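Local structure of DNA polymerase III subunit beta (Caulobacter crescentus, 5WCE) at residues 278-283 with 303-308; 267-272 with 351-356; 79-84 with 114-119. The protein forms a head-to-tail dimeric ring that probably encircles DNA and tethers DNA polymerases and other proteins to it for processive replication. One frame throughout, in Å; residues are numbered along the deposited sequence. Where two conformers were deposited one is given.

Contact 1: 278-283 with 303-308; sequences KAVDRV and ITLTVR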
loop_
_atom_site.group_PDB
_atom_site.type_symbol
_atom_site.label_atom_id
_atom_site.label_comp_id
_atom_site.label_asym_id
_atom_site.label_seq_id
_atom_site.Cartn_x
_atom_site.Cartn_y
_atom_site.Cartn_z
ATOM N N LYS A 278 -5.078 21.283 10.473
ATOM C CA LYS A 278 -4.454 20.454 11.510
ATOM C C LYS A 278 -5.366 20.251 12.678
ATOM O O LYS A 278 -5.429 19.141 13.217
ATOM C CB LYS A 278 -3.092 21.008 11.953
ATOM C CG LYS A 278 -2.032 20.661 10.931
ATOM C CD LYS A 278 -0.750 21.405 11.216
ATOM C CE LYS A 278 0.293 21.034 10.179
ATOM N NZ LYS A 278 1.376 22.031 10.356
ATOM N N ALA A 279 -6.105 21.301 13.035
ATOM C CA ALA A 279 -7.066 21.222 14.125
ATOM C C ALA A 279 -8.225 20.324 13.771
ATOM O O ALA A 279 -8.582 19.490 14.579
ATOM C CB ALA A 279 -7.554 22.592 14.550
ATOM N N VAL A 280 -8.825 20.492 12.592
ATOM C CA VAL A 280 -9.873 19.589 12.136
ATOM C C VAL A 280 -9.401 18.130 12.159
ATOM O O VAL A 280 -10.101 17.268 12.632
ATOM C CB VAL A 280 -10.371 19.919 10.715
ATOM C CG1 VAL A 280 -11.390 18.884 10.237
ATOM C CG2 VAL A 280 -11.015 21.314 10.698
ATOM N N ASP A 281 -8.237 17.878 11.582
ATOM C CA ASP A 281 -7.653 16.553 11.559
ATOM C C ASP A 281 -7.443 15.993 12.974
ATOM O O ASP A 281 -7.802 14.832 13.244
ATOM C CB ASP A 281 -6.346 16.625 10.769
ATOM C CG ASP A 281 -5.740 15.266 10.496
ATOM O OD1 ASP A 281 -6.477 14.287 10.389
ATOM O OD2 ASP A 281 -4.504 15.201 10.433
ATOM N N ARG A 282 -6.933 16.810 13.896
ATOM C CA ARG A 282 -6.819 16.393 15.285
ATOM C C ARG A 282 -8.126 15.947 15.919
ATOM O O ARG A 282 -8.222 14.825 16.453
ATOM C CB ARG A 282 -6.237 17.496 16.175
ATOM C CG ARG A 282 -4.768 17.438 16.337
ATOM C CD ARG A 282 -4.308 18.371 17.419
ATOM N NE ARG A 282 -4.440 19.758 16.974
ATOM C CZ ARG A 282 -3.599 20.401 16.167
ATOM N NH1 ARG A 282 -2.523 19.801 15.670
ATOM N NH2 ARG A 282 -3.854 21.673 15.860
ATOM N N VAL A 283 -9.138 16.834 15.894
ATOM C CA VAL A 283 -10.391 16.531 16.592
ATOM C C VAL A 283 -11.116 15.358 15.941
ATOM O O VAL A 283 -11.790 14.610 16.647
ATOM C CB VAL A 283 -11.303 17.749 16.741
ATOM C CG1 VAL A 283 -10.650 18.782 17.641
ATOM C CG2 VAL A 283 -11.684 18.355 15.418
ATOM N N ILE A 303 -13.360 29.878 16.003
ATOM C CA ILE A 303 -14.153 28.687 15.738
ATOM C C ILE A 303 -13.785 27.676 16.785
ATOM O O ILE A 303 -12.588 27.369 16.956
ATOM C CB ILE A 303 -13.897 28.107 14.347
ATOM C CG1 ILE A 303 -14.274 29.109 13.288
ATOM C CG2 ILE A 303 -14.708 26.808 14.166
ATOM C CD1 ILE A 303 -14.056 28.638 11.886
ATOM N N THR A 304 -14.786 27.153 17.480
ATOM C CA THR A 304 -14.565 26.015 18.383
ATOM C C THR A 304 -15.014 24.755 17.622
ATOM O O THR A 304 -16.168 24.673 17.203
ATOM C CB THR A 304 -15.341 26.236 19.692
ATOM O OG1 THR A 304 -14.780 27.383 20.313
ATOM C CG2 THR A 304 -15.181 25.071 20.663
ATOM N N LEU A 305 -14.104 23.831 17.417
ATOM C CA LEU A 305 -14.379 22.591 16.730
ATOM C C LEU A 305 -14.716 21.502 17.716
ATOM O O LEU A 305 -13.961 21.293 18.676
ATOM C CB LEU A 305 -13.150 22.151 15.898
ATOM C CG LEU A 305 -12.705 23.103 14.793
ATOM C CD1 LEU A 305 -11.284 22.683 14.344
ATOM C CD2 LEU A 305 -13.736 23.090 13.664
ATOM N N THR A 306 -15.807 20.764 17.469
ATOM C CA THR A 306 -16.136 19.567 18.272
ATOM C C THR A 306 -16.407 18.336 17.390
ATOM O O THR A 306 -17.142 18.433 16.415
ATOM C CB THR A 306 -17.329 19.835 19.183
ATOM O OG1 THR A 306 -17.046 20.947 20.003
ATOM C CG2 THR A 306 -17.632 18.647 20.052
ATOM N N VAL A 307 -15.804 17.190 17.735
ATOM C CA VAL A 307 -16.114 15.879 17.143
ATOM C C VAL A 307 -16.451 14.932 18.289
ATOM O O VAL A 307 -15.894 15.060 19.396
ATOM C CB VAL A 307 -14.949 15.304 16.312
ATOM C CG1 VAL A 307 -15.212 13.878 15.739
ATOM C CG2 VAL A 307 -14.644 16.177 15.137
ATOM N N ARG A 308 -17.437 14.062 18.062
ATOM C CA ARG A 308 -17.823 12.995 18.963
ATOM C C ARG A 308 -17.862 11.696 18.159
ATOM O O ARG A 308 -18.154 11.706 16.973
ATOM C CB ARG A 308 -19.171 13.245 19.617
ATOM C CG ARG A 308 -19.190 14.529 20.458
ATOM C CD ARG A 308 -20.415 14.664 21.358
ATOM N NE ARG A 308 -20.138 14.479 22.794
ATOM C CZ ARG A 308 -19.956 13.305 23.417
ATOM N NH1 ARG A 308 -19.982 12.138 22.779
ATOM N NH2 ARG A 308 -19.730 13.301 24.714
#
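Leu305 reaches across from strand 303-308 to helix 278-283, and its CD1 methyl does most of the touching. That methyl lies 3.7 Å from Ala279 CB and equally close to the backbone N of Val280, while Val280 CG2 stands 3.9 Å from the same CD1. Nearer its own backbone, Leu305 meets Val283, whose CG2 approaches Leu305 CB at 4.1 Å with the two side chains crossing at about a right angle. Val283 CG2 sits between the backbone N and the carbonyl carbon (CG1 chi1 -65°), and from there it also packs on Val307 CG2 at 3.7 Å. Val307 closes the end of the contact against the helix backbone: Val283 O lies 3.3 Å from Val307 CB, with Val307 CG1 and CG2 also near. No hydrogen bond crosses, and the join is van der Waals packing, mostly between apolar side chains. Leu305 also packs on Val294 and Leu296, and Val280 on Leu337 and Leu338 of helix 334-343. Asp281 forms a salt bridge with Lys87 of the second subunit. The short axes lie 26° apart. Helix 273-284 packed on the sheet that holds strand 302-308 is the helix-on-sheet layer expected of a DNA-clamp domain, here the C-terminal one.

Contact 2: 267-272 with 351-356; sequences KILTLD and FRFADP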
loop_
_atom_site.group_PDB
_atom_site.type_symbol
_atom_site.label_atom_id
_atom_site.label_comp_id
_atom_site.label_asym_id
_atom_site.label_seq_id
_atom_site.Cartn_x
_atom_site.Cartn_y
_atom_site.Cartn_z
ATOM N N LYS A 267 -21.811 36.119 5.642
ATOM C CA LYS A 267 -20.977 35.890 6.839
ATOM C C LYS A 267 -19.609 35.388 6.348
ATOM O O LYS A 267 -19.448 34.201 6.006
ATOM C CB LYS A 267 -21.598 34.887 7.793
ATOM C CG LYS A 267 -22.917 35.333 8.375
ATOM C CD LYS A 267 -23.498 34.254 9.264
ATOM C CE LYS A 267 -24.710 34.750 10.051
ATOM N NZ LYS A 267 -25.846 34.839 9.102
ATOM N N ILE A 268 -18.654 36.310 6.264
ATOM C CA ILE A 268 -17.378 36.011 5.656
ATOM C C ILE A 268 -16.364 35.876 6.747
ATOM O O ILE A 268 -16.290 36.721 7.609
ATOM C CB ILE A 268 -16.983 37.082 4.636
ATOM C CG1 ILE A 268 -18.095 37.147 3.556
ATOM C CG2 ILE A 268 -15.606 36.764 4.049
ATOM C CD1 ILE A 268 -17.916 38.179 2.488
ATOM N N LEU A 269 -15.561 34.812 6.656
ATOM C CA LEU A 269 -14.573 34.487 7.644
ATOM C C LEU A 269 -13.273 34.075 6.926
ATOM O O LEU A 269 -13.323 33.315 5.983
ATOM C CB LEU A 269 -15.194 33.317 8.425
ATOM C CG LEU A 269 -14.513 32.562 9.514
ATOM C CD1 LEU A 269 -15.615 31.901 10.345
ATOM C CD2 LEU A 269 -13.452 31.587 8.962
ATOM N N THR A 270 -12.145 34.544 7.402
ATOM C CA THR A 270 -10.840 34.145 6.884
ATOM C C THR A 270 -10.024 33.492 7.987
ATOM O O THR A 270 -10.073 33.885 9.185
ATOM C CB THR A 270 -10.066 35.340 6.290
ATOM O OG1 THR A 270 -10.858 35.977 5.277
ATOM C CG2 THR A 270 -8.819 34.860 5.586
ATOM N N LEU A 271 -9.265 32.473 7.605
ATOM C CA LEU A 271 -8.484 31.757 8.580
ATOM C C LEU A 271 -7.153 31.247 7.998
ATOM O O LEU A 271 -6.945 31.187 6.752
ATOM C CB LEU A 271 -9.333 30.655 9.195
ATOM C CG LEU A 271 -9.982 29.580 8.288
ATOM C CD1 LEU A 271 -8.929 28.645 7.646
ATOM C CD2 LEU A 271 -10.985 28.743 9.054
ATOM N N ASP A 272 -6.281 30.867 8.918
ATOM C CA ASP A 272 -5.025 30.184 8.610
ATOM C C ASP A 272 -5.348 28.736 8.256
ATOM O O ASP A 272 -5.687 27.922 9.125
ATOM C CB ASP A 272 -4.076 30.280 9.818
ATOM C CG ASP A 272 -2.758 29.617 9.593
ATOM O OD1 ASP A 272 -2.627 28.604 8.944
ATOM O OD2 ASP A 272 -1.796 30.079 10.195
ATOM N N PHE A 351 -13.988 31.499 3.936
ATOM C CA PHE A 351 -15.269 30.819 3.974
ATOM C C PHE A 351 -16.379 31.856 3.957
ATOM O O PHE A 351 -16.294 32.895 4.672
ATOM C CB PHE A 351 -15.415 30.013 5.267
ATOM C CG PHE A 351 -14.578 28.796 5.321
ATOM C CD1 PHE A 351 -13.163 28.900 5.459
ATOM C CD2 PHE A 351 -15.153 27.542 5.292
ATOM C CE1 PHE A 351 -12.390 27.749 5.557
ATOM C CE2 PHE A 351 -14.365 26.410 5.374
ATOM C CZ PHE A 351 -12.988 26.524 5.456
ATOM N N ARG A 352 -17.412 31.581 3.176
ATOM C CA ARG A 352 -18.626 32.421 3.131
ATOM C C ARG A 352 -19.860 31.610 3.502
ATOM O O ARG A 352 -20.256 30.682 2.787
ATOM C CB ARG A 352 -18.799 33.080 1.772
ATOM C CG ARG A 352 -17.527 33.788 1.337
ATOM C CD ARG A 352 -17.770 34.673 0.120
ATOM N NE ARG A 352 -16.507 35.240 -0.328
ATOM C CZ ARG A 352 -16.307 35.798 -1.520
ATOM N NH1 ARG A 352 -17.288 35.887 -2.416
ATOM N NH2 ARG A 352 -15.115 36.295 -1.838
ATOM N N PHE A 353 -20.485 31.982 4.609
ATOM C CA PHE A 353 -21.627 31.274 5.151
ATOM C C PHE A 353 -22.890 32.117 5.028
ATOM O O PHE A 353 -22.821 33.356 4.964
ATOM C CB PHE A 353 -21.430 31.012 6.664
ATOM C CG PHE A 353 -20.192 30.252 7.049
ATOM C CD1 PHE A 353 -19.005 30.898 7.318
ATOM C CD2 PHE A 353 -20.233 28.868 7.199
ATOM C CE1 PHE A 353 -17.869 30.193 7.710
ATOM C CE2 PHE A 353 -19.077 28.170 7.603
ATOM C CZ PHE A 353 -17.913 28.822 7.860
ATOM N N ALA A 354 -24.028 31.449 4.944
ATOM C CA ALA A 354 -25.343 32.119 5.048
ATOM C C ALA A 354 -25.950 31.631 6.367
ATOM O O ALA A 354 -25.557 32.125 7.401
ATOM C CB ALA A 354 -26.211 31.858 3.848
ATOM N N ASP A 355 -26.881 30.687 6.363
ATOM C CA ASP A 355 -27.420 30.115 7.608
ATOM C C ASP A 355 -26.850 28.707 7.753
ATOM O O ASP A 355 -26.183 28.208 6.810
ATOM C CB ASP A 355 -28.951 30.149 7.614
ATOM C CG ASP A 355 -29.551 29.436 6.473
ATOM O OD1 ASP A 355 -29.601 28.201 6.502
ATOM O OD2 ASP A 355 -29.970 30.119 5.514
ATOM N N PRO A 356 -27.088 28.047 8.913
ATOM C CA PRO A 356 -26.502 26.715 9.095
ATOM C C PRO A 356 -27.056 25.621 8.177
ATOM O O PRO A 356 -26.488 24.554 8.143
ATOM C CB PRO A 356 -26.837 26.387 10.560
ATOM C CG PRO A 356 -26.847 27.733 11.211
ATOM C CD PRO A 356 -27.536 28.613 10.219
#
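Phe351 pairs with Leu269 through two backbone bonds, its N donating to Leu269 O at 2.8 Å and its O accepting from Leu269 N at 2.9 Å. Its ring turns to the buried side of the sheet, where CE1 lies 3.9 Å from Leu271 CD2 in an oblique approach. Arg352, on the other side, runs alongside Ile268 in a non-hydrogen-bonded pair, with Arg352 CG 4.1 Å from Ile268 CG1. Its extended chain carries NE on to a salt bridge with Glu350. The pairing adds strand 267-272 at the edge, within this chain, of the antiparallel sheet that spans the central and C-terminal domains, a feature of the DNA-clamp fold. At Phe353 the hydrogen-bonded register returns: its N gives Lys267 O a nearly straight bond (2.8 Å, 176°), and Lys267 N answers to Phe353 O at 3.0 Å. The Phe353 ring has Lys267 O at its edge and Leu269 CD1 3.9 Å from its CE1; Phe328 meets it edge-to-face. Past the strand, Ala354 O receives a hydrogen bond from Lys267: a bend at chi4 (75°) places NZ, which sits above the plane of the Ala354 carbonyl, 3.2 Å from its O. An alanine in place of Lys267 would probably leave Ala354 O without its lysine donor and lose the packing of the chain beyond CB over that carbonyl. Beyond it, Asp355 OD1 accepts the backbone N of Ala357.

Contact 3: 79-84 with 114-119; sequences HTLYEI and FNLPVL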
loop_
_atom_site.group_PDB
_atom_site.type_symbol
_atom_site.label_atom_id
_atom_site.label_comp_id
_atom_site.label_asym_id
_atom_site.label_seq_id
_atom_site.Cartn_x
_atom_site.Cartn_y
_atom_site.Cartn_z
ATOM N N HIS A 79 -1.690 -7.547 -19.537
ATOM C CA HIS A 79 -0.868 -7.527 -18.309
ATOM C C HIS A 79 0.283 -8.544 -18.417
ATOM O O HIS A 79 1.422 -8.254 -18.040
ATOM C CB HIS A 79 -1.719 -7.798 -17.044
ATOM C CG HIS A 79 -2.793 -6.763 -16.757
ATOM N ND1 HIS A 79 -2.569 -5.399 -16.768
ATOM C CD2 HIS A 79 -4.093 -6.911 -16.369
ATOM C CE1 HIS A 79 -3.687 -4.754 -16.467
ATOM N NE2 HIS A 79 -4.628 -5.646 -16.215
ATOM N N THR A 80 -0.002 -9.716 -18.945
ATOM C CA THR A 80 1.035 -10.737 -19.094
ATOM C C THR A 80 2.155 -10.292 -20.042
ATOM O O THR A 80 3.370 -10.439 -19.731
ATOM C CB THR A 80 0.425 -12.053 -19.576
ATOM O OG1 THR A 80 -0.515 -12.505 -18.583
ATOM C CG2 THR A 80 1.489 -13.120 -19.841
ATOM N N LEU A 81 1.773 -9.751 -21.189
ATOM C CA LEU A 81 2.768 -9.181 -22.065
ATOM C C LEU A 81 3.591 -8.088 -21.389
ATOM O O LEU A 81 4.824 -8.116 -21.473
ATOM C CB LEU A 81 2.142 -8.637 -23.340
ATOM C CG LEU A 81 3.105 -8.240 -24.455
ATOM C CD1 LEU A 81 4.105 -9.306 -24.799
ATOM C CD2 LEU A 81 2.350 -7.882 -25.727
ATOM N N TYR A 82 2.920 -7.179 -20.684
ATOM C CA TYR A 82 3.595 -6.086 -19.955
ATOM C C TYR A 82 4.607 -6.656 -18.923
ATOM O O TYR A 82 5.763 -6.274 -18.903
ATOM C CB TYR A 82 2.558 -5.159 -19.280
ATOM C CG TYR A 82 3.189 -4.129 -18.369
ATOM C CD1 TYR A 82 3.812 -2.998 -18.902
ATOM C CD2 TYR A 82 3.200 -4.310 -16.975
ATOM C CE1 TYR A 82 4.423 -2.068 -18.085
ATOM C CE2 TYR A 82 3.840 -3.407 -16.144
ATOM C CZ TYR A 82 4.442 -2.284 -16.692
ATOM O OH TYR A 82 5.058 -1.371 -15.842
ATOM N N GLU A 83 4.169 -7.618 -18.126
ATOM C CA GLU A 83 5.021 -8.219 -17.111
ATOM C C GLU A 83 6.214 -8.953 -17.678
ATOM O O GLU A 83 7.309 -8.814 -17.163
ATOM C CB GLU A 83 4.192 -9.116 -16.193
ATOM C CG GLU A 83 3.312 -8.244 -15.266
ATOM C CD GLU A 83 4.194 -7.488 -14.268
ATOM O OE1 GLU A 83 5.032 -8.133 -13.612
ATOM O OE2 GLU A 83 4.198 -6.277 -14.221
ATOM N N ILE A 84 6.018 -9.691 -18.768
ATOM C CA ILE A 84 7.140 -10.366 -19.422
ATOM C C ILE A 84 8.197 -9.325 -19.831
ATOM O O ILE A 84 9.385 -9.458 -19.554
ATOM C CB ILE A 84 6.675 -11.163 -20.664
ATOM C CG1 ILE A 84 5.891 -12.434 -20.256
ATOM C CG2 ILE A 84 7.863 -11.579 -21.560
ATOM C CD1 ILE A 84 5.118 -13.050 -21.404
ATOM N N PHE A 114 8.739 -16.970 -25.005
ATOM C CA PHE A 114 7.390 -17.131 -24.527
ATOM C C PHE A 114 6.442 -17.388 -25.707
ATOM O O PHE A 114 6.624 -16.825 -26.788
ATOM C CB PHE A 114 6.931 -15.914 -23.775
ATOM C CG PHE A 114 7.837 -15.502 -22.659
ATOM C CD1 PHE A 114 9.031 -14.826 -22.923
ATOM C CD2 PHE A 114 7.499 -15.771 -21.354
ATOM C CE1 PHE A 114 9.899 -14.480 -21.901
ATOM C CE2 PHE A 114 8.355 -15.407 -20.312
ATOM C CZ PHE A 114 9.556 -14.766 -20.592
ATOM N N ASN A 115 5.462 -18.265 -25.489
ATOM C CA ASN A 115 4.368 -18.512 -26.484
ATOM C C ASN A 115 3.068 -18.181 -25.748
ATOM O O ASN A 115 2.753 -18.787 -24.698
ATOM C CB ASN A 115 4.347 -19.951 -26.945
ATOM C CG ASN A 115 5.718 -20.445 -27.453
ATOM O OD1 ASN A 115 5.917 -20.598 -28.619
ATOM N ND2 ASN A 115 6.610 -20.716 -26.589
ATOM N N LEU A 116 2.360 -17.157 -26.227
ATOM C CA LEU A 116 1.155 -16.643 -25.576
ATOM C C LEU A 116 -0.048 -16.851 -26.505
ATOM O O LEU A 116 0.053 -16.619 -27.704
ATOM C CB LEU A 116 1.284 -15.160 -25.317
ATOM C CG LEU A 116 2.359 -14.688 -24.362
ATOM C CD1 LEU A 116 2.095 -13.211 -24.100
ATOM C CD2 LEU A 116 2.347 -15.529 -23.098
ATOM N N PRO A 117 -1.182 -17.321 -25.944
ATOM C CA PRO A 117 -2.355 -17.554 -26.781
ATOM C C PRO A 117 -2.904 -16.209 -27.285
ATOM O O PRO A 117 -2.780 -15.155 -26.626
ATOM C CB PRO A 117 -3.364 -18.204 -25.826
ATOM C CG PRO A 117 -2.982 -17.616 -24.475
ATOM C CD PRO A 117 -1.457 -17.675 -24.532
ATOM N N VAL A 118 -3.428 -16.266 -28.498
ATOM C CA VAL A 118 -3.938 -15.056 -29.180
ATOM C C VAL A 118 -5.440 -15.166 -29.417
ATOM O O VAL A 118 -6.023 -16.274 -29.399
ATOM C CB VAL A 118 -3.220 -14.762 -30.520
ATOM C CG1 VAL A 118 -1.761 -14.457 -30.276
ATOM C CG2 VAL A 118 -3.382 -15.883 -31.547
ATOM N N LEU A 119 -6.058 -14.000 -29.628
ATOM C CA LEU A 119 -7.398 -13.969 -30.140
ATOM C C LEU A 119 -7.408 -13.093 -31.405
ATOM O O LEU A 119 -6.634 -12.124 -31.517
ATOM C CB LEU A 119 -8.375 -13.498 -29.064
ATOM C CG LEU A 119 -8.529 -14.447 -27.862
ATOM C CD1 LEU A 119 -9.219 -13.728 -26.718
ATOM C CD2 LEU A 119 -9.312 -15.731 -28.248
#
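Ile84 lays its branched side chain over the ring of Phe114, joining helix 79-84 to strand 114-116 in the helix-on-sheet layer of the N-terminal DNA-clamp domain. The short axes run nearly antiparallel, 10.9 Å apart, and no hydrogen bond links the segments. The CG2 methyl of Ile84 makes a CH-pi contact, 3.6 Å from the centroid of the Phe114 ring and 15° off its normal, with a small offset toward the rim. In Ile84, CG1 stands anti to the carbonyl carbon (chi1 -73°) and CG2 anti to the backbone N; the two branches therefore spread over different parts of the same ring. CG2 is closest to CE1 and CD1, whereas CG1 is 3.9 Å from Phe114 CE2. With CD1 anti to CA (chi2 165°), the longer branch carries on toward the root of the ring, and Ile84 CD1 comes to 3.6 Å from Phe114 CD2. The two side chains slide past each other in opposite directions instead of meeting head-on.

Ile84 CD1 also touches both methyls of Leu116, two residues along the strand, and lies 4.1 Å from Leu116 CD1. On the helix, Leu81 adds a looser contact to this leucine and packs further on Ile107 and Leu21. The sheet does not stop at this strand: Phe114 and Asn115 pair in an antiparallel ladder with a strand of the second subunit, and Ile84 packs on Thr285 of that subunit. The contact thus borders the dimer interface directly, with Phe114 also touching Ala315 of the second subunit. One helical turn before Ile84, in Thr80, CG2 stands anti to the backbone N, and Thr80 CG2 rests 4.1 Å from Leu116 CD2.

Contacts 1 and 3 are alike in kind: both are buried, apolar joins of a helix to a sheet without a crossing hydrogen bond, and both lie beside the second subunit, but on opposite sides of the chain's centre, with centres about 52 Å apart. Contact 2 differs, being a backbone-bonded strand pair that is only partly buried, with a face of Ile268 and Arg352 more open to solvent, mostly apolar residues on the other, and no neighbouring subunit on its segments. Contacts 1 and 2 share the C-terminal domain. Strand 267-272 leads directly into the helix of contact 1, which is nested within the loop that contact 2 closes, and Ile303 CD1, from the strand of contact 1, packs 3.9 Å from Leu269 CD1.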